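Glycoside hydrolase family 12 (Spirochaeta thermophila, PDB 5LU3) probably acts as a cellulase, the part in this structure being its carbohydrate-binding module of family 64, a calcium-binding beta-sandwich domain. Local coordinates at residues A[43-47]-A[48-52]; A[53-56]-A[57-61]. All coordinates share one frame; numbering follows the deposited sequence.

How the contacts relate
Both contacts are local and come in series along one chain, contact 1 (43-52) closing where contact 2 (53-61) opens, with centres about 10 Å apart. Contact 1 is the hairpin of strands 42-45 and 48-49 at one edge of the mixed sheet; contact 2 leaves strand 55-56, an edge of the four-stranded antiparallel sheet. The chain thus passes from one sheet of the carbohydrate-binding module to the other. The two contacts also touch: Val60 packs on Ile45 and Tyr50, Tyr50 meets Val55, and Asn46 ND2 probably donates a hydrogen bond to Pro61 O at 2.8 Å. These contacts join the hairpin edge of one sheet to strand 55-56 and its following loop.

Contact 1: residues A[43-47]-A[48-52]; sequences LEING and NDYTN
Ile45 and Asn48 face each other as the hydrogen-bonded pair of an antiparallel beta hairpin, strands 42-45 and 48-49, closed by a type I' turn with Asn46 and Gly47 at its corner. Ile45 N donates a hydrogen bond to Asn48 O at 2.9 Å, and Ile45 O receives both N and ND2 of Asn48. ND2 approaches at 3.0 Å in the carbonyl plane, whereas the backbone N lies well above it. With CG anti to its own carbonyl carbon (chi1 -58°), Asn48 folds its amide back over the turn. Asn48 has a second conformer, so the ND2 bond, which belongs to this one, is less certain than the backbone bonds.

Packing is tightest on the side carrying Ile45 and Tyr50. Ile45 CG1 meets the ring of Tyr50 at its edge, near the ring plane, 3.9 Å from CD2, and the two side chains cross at about a right angle. Leu43 and Ile45 rest on Ile70 of strand 68-74. The other face carries the non-hydrogen-bonded pair Glu44 and Asp49 and is looser: their carboxylates diverge, with Glu44 OE1 6.3 Å from Asp49 OD1. The chain of Glu44 runs out extended, touching Asn48 O through CG at 3.5 Å.

Past Asp49, Tyr50 N still donates to Leu43 O, though this is no longer a regular strand pair. Asp49 OD1 accepts from Thr51 N, an Asx turn, and also from Thr51 OG1; the two reach it from opposite faces of the carboxylate plane. The same OG1 takes the N-H of Leu43 at 2.9 Å, nearly straight at 167°.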
loop_
_atom_site.group_PDB
_atom_site.type_symbol
_atom_site.label_atom_id
_atom_site.label_comp_id
_atom_site.label_asym_id
_atom_site.label_seq_id
_atom_site.Cartn_x
_atom_site.Cartn_y
_atom_site.Cartn_z
ATOM N N LEU A 43 2.546 5.295 -5.972
ATOM C CA LEU A 43 2.139 4.132 -5.190
ATOM C C LEU A 43 1.311 3.243 -6.089
ATOM O O LEU A 43 0.193 3.581 -6.436
ATOM C CB LEU A 43 1.368 4.505 -3.943
ATOM C CG LEU A 43 1.242 3.284 -3.012
ATOM C CD1 LEU A 43 2.527 2.962 -2.298
ATOM C CD2 LEU A 43 0.055 3.410 -2.102
ATOM N N GLU A 44 1.913 2.145 -6.516
ATOM C CA GLU A 44 1.284 1.224 -7.444
ATOM C C GLU A 44 1.133 -0.125 -6.741
ATOM O O GLU A 44 2.089 -0.574 -6.087
ATOM C CB GLU A 44 2.176 1.052 -8.688
ATOM C CG GLU A 44 1.522 0.522 -9.910
ATOM C CD GLU A 44 2.381 0.816 -11.125
ATOM O OE1 GLU A 44 2.533 1.992 -11.510
ATOM O OE2 GLU A 44 2.924 -0.152 -11.641
ATOM N N ILE A 45 -0.031 -0.760 -6.862
ATOM C CA ILE A 45 -0.259 -2.083 -6.244
ATOM C C ILE A 45 -0.834 -2.982 -7.307
ATOM O O ILE A 45 -1.899 -2.691 -7.864
ATOM C CB ILE A 45 -1.169 -2.030 -5.026
ATOM C CG1 ILE A 45 -0.701 -0.958 -4.024
ATOM C CG2 ILE A 45 -1.229 -3.412 -4.379
ATOM C CD1 ILE A 45 -1.619 -0.799 -2.844
ATOM N N ASN A 46 -0.086 -4.041 -7.655
ATOM C CA ASN A 46 -0.505 -4.946 -8.723
ATOM C C ASN A 46 -0.864 -4.239 -10.019
ATOM O O ASN A 46 -1.830 -4.571 -10.680
ATOM C CB ASN A 46 -1.591 -5.882 -8.266
ATOM C CG ASN A 46 -1.147 -6.756 -7.120
ATOM O OD1 ASN A 46 0.057 -7.021 -6.940
ATOM N ND2 ASN A 46 -2.121 -7.214 -6.321
ATOM N N GLY A 47 -0.051 -3.228 -10.346
ATOM C CA GLY A 47 -0.263 -2.472 -11.576
ATOM C C GLY A 47 -1.330 -1.408 -11.550
ATOM O O GLY A 47 -1.587 -0.793 -12.596
ATOM N N ASN A 48 -1.915 -1.173 -10.382
ATOM C CA ASN A 48 -2.944 -0.178 -10.250
ATOM C C ASN A 48 -2.395 1.027 -9.523
ATOM O O ASN A 48 -1.689 0.916 -8.515
ATOM C CB ASN A 48 -4.098 -0.763 -9.464
ATOM C CG ASN A 48 -4.635 -1.988 -10.119
ATOM O OD1 ASN A 48 -5.324 -1.901 -11.130
ATOM N ND2 ASN A 48 -4.322 -3.134 -9.565
ATOM N N ASP A 49 -2.751 2.182 -10.043
ATOM C CA ASP A 49 -2.284 3.474 -9.521
ATOM C C ASP A 49 -3.162 3.953 -8.367
ATOM O O ASP A 49 -4.347 4.260 -8.558
ATOM C CB ASP A 49 -2.348 4.457 -10.682
ATOM C CG ASP A 49 -2.030 5.854 -10.333
ATOM O OD1 ASP A 49 -1.579 6.139 -9.217
ATOM O OD2 ASP A 49 -2.205 6.673 -11.258
ATOM N N TYR A 50 -2.545 4.036 -7.181
ATOM C CA TYR A 50 -3.173 4.595 -5.980
ATOM C C TYR A 50 -2.355 5.719 -5.394
ATOM O O TYR A 50 -2.440 6.006 -4.213
ATOM C CB TYR A 50 -3.435 3.499 -4.945
ATOM C CG TYR A 50 -4.224 2.312 -5.479
ATOM C CD1 TYR A 50 -5.549 2.428 -5.801
ATOM C CD2 TYR A 50 -3.609 1.075 -5.658
ATOM C CE1 TYR A 50 -6.253 1.377 -6.341
ATOM C CE2 TYR A 50 -4.318 0.017 -6.140
ATOM C CZ TYR A 50 -5.643 0.159 -6.469
ATOM O OH TYR A 50 -6.338 -0.914 -6.984
ATOM N N THR A 51 -1.613 6.413 -6.244
ATOM C CA THR A 51 -0.666 7.400 -5.730
ATOM C C THR A 51 -1.431 8.543 -5.055
ATOM O O THR A 51 -2.174 9.250 -5.715
ATOM C CB THR A 51 0.173 7.997 -6.868
ATOM O OG1 THR A 51 0.785 6.915 -7.587
ATOM C CG2 THR A 51 1.274 8.914 -6.310
ATOM N N ASN A 52 -1.217 8.734 -3.748
ATOM C CA ASN A 52 -1.823 9.797 -2.967
ATOM C C ASN A 52 -3.354 9.737 -2.932
ATOM O O ASN A 52 -4.015 10.782 -2.805
ATOM C CB ASN A 52 -1.334 11.169 -3.455
ATOM C CG ASN A 52 0.170 11.311 -3.393
ATOM O OD1 ASN A 52 0.805 10.815 -2.478
ATOM N ND2 ASN A 52 0.746 11.966 -4.382
#

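Contact 2: residues A[53-56]-A[57-61]. With 2NV (3,6,9,12,15-pentaoxaoctadecan-17-amine), chain B; FMT (formic acid), chain F.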
loop_
_atom_site.group_PDB
_atom_site.type_symbol
_atom_site.label_atom_id
_atom_site.label_comp_id
_atom_site.label_asym_id
_atom_site.label_seq_id
_atom_site.Cartn_x
_atom_site.Cartn_y
_atom_site.Cartn_z
ATOM N N ARG A 53 -3.898 8.519 -2.981
ATOM C CA ARG A 53 -5.339 8.301 -2.979
ATOM C C ARG A 53 -5.710 7.277 -1.922
ATOM O O ARG A 53 -5.005 6.312 -1.699
ATOM C CB ARG A 53 -5.813 7.820 -4.351
ATOM C CG ARG A 53 -5.578 8.840 -5.443
ATOM C CD ARG A 53 -5.984 8.337 -6.821
ATOM N NE ARG A 53 -5.700 9.362 -7.817
ATOM C CZ ARG A 53 -6.552 10.272 -8.289
ATOM N NH1 ARG A 53 -7.837 10.277 -7.964
ATOM N NH2 ARG A 53 -6.114 11.155 -9.176
ATOM N N TRP A 54 -6.868 7.486 -1.308
ATOM C CA TRP A 54 -7.414 6.570 -0.338
ATOM C C TRP A 54 -8.170 5.463 -1.070
ATOM O O TRP A 54 -9.010 5.736 -1.949
ATOM C CB TRP A 54 -8.367 7.325 0.578
ATOM C CG TRP A 54 -8.863 6.572 1.779
ATOM C CD1 TRP A 54 -8.477 6.785 3.059
ATOM C CD2 TRP A 54 -9.924 5.590 1.846
ATOM N NE1 TRP A 54 -9.172 5.972 3.917
ATOM C CE2 TRP A 54 -10.073 5.230 3.201
ATOM C CE3 TRP A 54 -10.755 4.984 0.903
ATOM C CZ2 TRP A 54 -11.010 4.292 3.636
ATOM C CZ3 TRP A 54 -11.694 4.034 1.354
ATOM C CH2 TRP A 54 -11.812 3.703 2.708
ATOM N N VAL A 55 -7.874 4.222 -0.705
ATOM C CA VAL A 55 -8.581 3.071 -1.254
ATOM C C VAL A 55 -8.742 2.004 -0.179
ATOM O O VAL A 55 -7.868 1.815 0.651
ATOM C CB VAL A 55 -7.794 2.505 -2.484
ATOM C CG1 VAL A 55 -6.406 2.009 -2.121
ATOM C CG2 VAL A 55 -8.537 1.409 -3.206
ATOM N N ALA A 56 -9.880 1.323 -0.170
ATOM C CA ALA A 56 -10.053 0.224 0.747
ATOM C C ALA A 56 -9.258 -0.952 0.224
ATOM O O ALA A 56 -9.166 -1.174 -0.992
ATOM C CB ALA A 56 -11.515 -0.125 0.910
ATOM N N GLN A 57 -8.690 -1.735 1.130
ATOM C CA GLN A 57 -7.942 -2.913 0.716
ATOM C C GLN A 57 -8.736 -3.849 -0.181
ATOM O O GLN A 57 -8.193 -4.380 -1.156
ATOM C CB GLN A 57 -7.439 -3.650 1.941
ATOM C CG GLN A 57 -6.363 -2.885 2.721
ATOM C CD GLN A 57 -6.149 -3.430 4.110
ATOM O OE1 GLN A 57 -6.376 -4.621 4.366
ATOM N NE2 GLN A 57 -5.726 -2.574 5.016
ATOM N N HIS A 58 -10.032 -4.023 0.121
ATOM C CA HIS A 58 -10.876 -4.925 -0.651
ATOM C C HIS A 58 -11.143 -4.421 -2.049
ATOM O O HIS A 58 -11.636 -5.184 -2.886
ATOM C CB HIS A 58 -12.205 -5.201 0.083
ATOM C CG HIS A 58 -13.161 -4.075 0.052
ATOM N ND1 HIS A 58 -13.342 -3.197 1.097
ATOM C CD2 HIS A 58 -13.996 -3.666 -0.925
ATOM C CE1 HIS A 58 -14.245 -2.292 0.761
ATOM N NE2 HIS A 58 -14.624 -2.530 -0.481
ATOM N N GLN A 59 -10.834 -3.167 -2.334
ATOM C CA GLN A 59 -10.952 -2.622 -3.704
ATOM C C GLN A 59 -9.741 -2.937 -4.595
ATOM O O GLN A 59 -9.821 -2.779 -5.799
ATOM C CB GLN A 59 -11.131 -1.112 -3.659
ATOM C CG GLN A 59 -12.411 -0.672 -2.977
ATOM C CD GLN A 59 -12.570 0.840 -3.016
ATOM O OE1 GLN A 59 -11.882 1.558 -2.274
ATOM N NE2 GLN A 59 -13.424 1.329 -3.882
ATOM N N VAL A 60 -8.643 -3.381 -3.979
ATOM C CA VAL A 60 -7.384 -3.609 -4.679
ATOM C C VAL A 60 -7.304 -5.079 -5.059
ATOM O O VAL A 60 -7.198 -5.954 -4.173
ATOM C CB VAL A 60 -6.167 -3.219 -3.819
ATOM C CG1 VAL A 60 -4.905 -3.361 -4.642
ATOM C CG2 VAL A 60 -6.305 -1.798 -3.277
ATOM N N PRO A 61 -7.334 -5.383 -6.367
ATOM C CA PRO A 61 -7.257 -6.792 -6.738
ATOM C C PRO A 61 -5.938 -7.422 -6.350
ATOM O O PRO A 61 -4.883 -6.795 -6.524
ATOM C CB PRO A 61 -7.406 -6.759 -8.262
ATOM C CG PRO A 61 -8.001 -5.412 -8.593
ATOM C CD PRO A 61 -7.463 -4.504 -7.544
HETATM N N1 2NV B . -17.063 7.278 9.678
HETATM C C2 2NV B . -16.140 8.292 9.203
HETATM C C3 2NV B . -15.036 7.537 8.465
HETATM O O4 2NV B . -13.831 8.238 8.422
HETATM C C5 2NV B . -12.885 7.784 7.460
HETATM C C6 2NV B . -13.411 7.997 6.029
HETATM O O7 2NV B . -12.549 7.365 5.135
HETATM C C8 2NV B . -12.951 7.424 3.794
HETATM C C9 2NV B . -12.518 8.760 3.270
HETATM O O10 2NV B . -11.156 8.790 3.084
HETATM C C11 2NV B . -10.787 9.696 2.048
HETATM C C12 2NV B . -10.914 11.075 2.646
HETATM O O13 2NV B . -10.820 12.152 1.779
HETATM C C14 2NV B . -11.173 13.406 2.357
HETATM C C15 2NV B . -12.694 13.451 2.478
HETATM O O16 2NV B . -13.214 14.656 2.996
HETATM C C17 2NV B . -14.620 14.687 3.110
HETATM C C18 2NV B . -15.256 15.186 1.805
HETATM C C2A 2NV B . -16.955 9.210 8.278
HETATM C C FMT F . -5.184 -4.290 8.835
HETATM O O1 FMT F . -5.731 -3.795 7.746
HETATM O O2 FMT F . -4.139 -3.782 9.508
#
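A short 3-10 turn, residues 57-59, follows edge strand 55-56, and Gln59 folds back to close the junction. Its OE1 accepts the N-H of Ala56 at 2.9 Å, in the carbonyl plane and on a lone pair. In return Gln59 N donates to Ala56 O, also at 2.9 Å but from above the carbonyl plane, so one residue holds both polar backbone atoms of Ala56. The extended chain of Gln59, its CG anti to the carbonyl carbon (chi1 -64°), slides past Val55, whose CG2 lies 3.6 Å from Gln59 CB. The same methyl meets Val60 CG2 at 3.9 Å, the side chains crossing at about a right angle. His58 brings CE1 of its imidazole obliquely to within 3.5 Å of Ala56 CB.

Gln57 turns the other way: OE1 accepts from Ser26 N, and NE2 donates to Tyr34 O and to O1 of a formic acid (3.0 Å), probably from the crystallisation liquor and held also by Arg33 NE. Trp54 stacks with Tyr34 and carries a polyether amine of no assigned function over one face, O10 lying 3.3 Å from CD1. Strand 55-56 thus ends in a 3-10 turn near Trp54, consistent with the planar aromatic surface of a type A carbohydrate-binding module.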